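Local coordinates for carbonic anhydrase (Coccomyxa sp. PA, PDB 3UCJ) that catalyses the reversible hydration of carbon dioxide to hydrogencarbonate as a zinc-dependent beta-class carbonic anhydrase, here in complex with the inhibitor acetazolamide, at the interface of chains A and B. Residues are numbered along the deposited sequence; one frame, centred on the assembly and turned at random. Chains: chain A/B, Carbonic anhydrase.

The interface of chains A and B. Residues chain A 34, 36-38, 40; chain B 49-51, 105.
A:Gln38 reaches across to the B:Asp49–B:Ser50 loop segment and sets its side-chain carbonyl against two donors of B:Ser50. This patch, beside the zinc site of chain B, belongs to a two-fold symmetric contact between copies of the enzyme, probably a biological one, and has a twin with the chains exchanged. The hydroxyl OG of B:Ser50 bonds to OE1 of A:Gln38 at 2.5 Å, a short bond lying in the amide plane on a lone pair, and the backbone N of B:Ser50 reaches the same oxygen at 2.9 Å, tilted from that plane. The CG of A:Gln38 sits between its own backbone N and carbonyl carbon (chi1 62°), and the extended chain beyond carries the amide over the B:Asp49 carboxylate, the two planes 18° apart. NE2 of A:Gln38 lies 3.2 Å from OD1 of B:Asp49 without a hydrogen bond to it; the two bonds to OE1 hold the amide on this side. A:Pro40 rests its ring against CB of B:Ser50.

At the end of the 3-10 helix 32-34 of chain A, the main-chain O of A:Val34 receives NH1 of B:Arg51 at 2.9 Å, in the guanidinium plane. The bend at chi3 (-85°) lets CD of B:Arg51 pack on CB of A:Val34 while the guanidinium turns toward B:Asp49 and B:Asn105. Within chain B, NE and NH2 of B:Arg51 pair with OD2 and OD1 of B:Asp49, the Asp-Arg dyad typical of beta-class enzymes, fixing the carboxylate's rotation. With an alanine in place of B:Arg51, the A:Val34 carbonyl would probably lose this donor and the B:Asp49 carboxylate its cationic mate and fixed rotation.

B:Asn105 steadies the other end of the guanidinium, its OD1 accepting from NH1 and NH2 and its backbone O from NH2. Its amide also lies against A:Gly36, where a water joins the subunits: ND2 of B:Asn105 and O of A:Gly36 each stand 2.8 Å from the water oxygen.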
# COMPACT_ATOMS: atom_id res chain seq x y z
N VAL A 34 9.41 -29.68 13.57
CA VAL A 34 8.93 -28.60 12.68
C VAL A 34 9.98 -28.31 11.62
O VAL A 34 9.99 -27.19 11.03
CB VAL A 34 8.61 -27.30 13.49
CG1 VAL A 34 7.33 -27.59 14.35
CG2 VAL A 34 9.77 -26.84 14.34
N GLY A 36 10.31 -29.49 8.75
CA GLY A 36 9.83 -29.38 7.35
C GLY A 36 8.37 -29.00 7.10
O GLY A 36 7.88 -29.09 5.95
N SER A 37 7.66 -28.63 8.16
CA SER A 37 6.25 -28.19 8.05
C SER A 37 5.87 -27.40 9.30
O SER A 37 6.63 -27.35 10.30
CB SER A 37 5.23 -29.38 7.97
OG SER A 37 5.48 -30.11 9.15
N GLN A 38 4.72 -26.72 9.24
CA GLN A 38 4.19 -26.07 10.48
C GLN A 38 2.70 -26.31 10.48
O GLN A 38 2.04 -26.33 9.42
CB GLN A 38 4.45 -24.50 10.54
CG GLN A 38 3.72 -23.79 9.34
CD GLN A 38 4.08 -22.21 9.28
OE1 GLN A 38 4.10 -21.54 10.35
NE2 GLN A 38 4.29 -21.69 8.11
N PRO A 40 0.39 -24.40 13.11
CA PRO A 40 -0.02 -23.59 14.24
C PRO A 40 -1.52 -23.55 14.29
O PRO A 40 -2.17 -23.53 13.23
CB PRO A 40 0.56 -22.15 13.84
CG PRO A 40 0.46 -22.17 12.36
CD PRO A 40 1.10 -23.58 12.11
N ASP B 49 6.22 -16.89 9.80
CA ASP B 49 6.22 -18.34 10.02
C ASP B 49 6.23 -18.67 11.51
O ASP B 49 7.06 -18.20 12.21
CB ASP B 49 7.44 -18.96 9.32
CG ASP B 49 7.46 -20.49 9.36
OD1 ASP B 49 7.38 -21.11 8.34
OD2 ASP B 49 7.60 -21.03 10.43
N SER B 50 5.33 -19.53 11.95
CA SER B 50 5.20 -19.86 13.37
C SER B 50 6.39 -20.49 14.04
O SER B 50 6.41 -20.63 15.23
CB SER B 50 4.01 -20.77 13.60
OG SER B 50 4.12 -21.92 12.84
N ARG B 51 7.38 -20.89 13.28
CA ARG B 51 8.53 -21.56 13.83
C ARG B 51 9.67 -20.64 14.19
O ARG B 51 10.66 -21.09 14.70
CB ARG B 51 9.01 -22.64 12.87
CG ARG B 51 7.92 -23.52 12.39
CD ARG B 51 8.34 -24.39 11.27
NE ARG B 51 8.24 -23.74 9.99
CZ ARG B 51 8.67 -24.24 8.86
NH1 ARG B 51 9.27 -25.40 8.85
NH2 ARG B 51 8.53 -23.60 7.76
N ASN B 105 13.32 -23.61 4.73
CA ASN B 105 11.99 -24.16 4.69
C ASN B 105 10.94 -23.02 4.74
O ASN B 105 9.78 -23.25 5.18
CB ASN B 105 11.75 -25.10 5.87
CG ASN B 105 10.67 -26.16 5.55
OD1 ASN B 105 9.59 -26.17 6.12
ND2 ASN B 105 10.96 -27.02 4.57
O HOH W 1 9.31 -29.04 3.60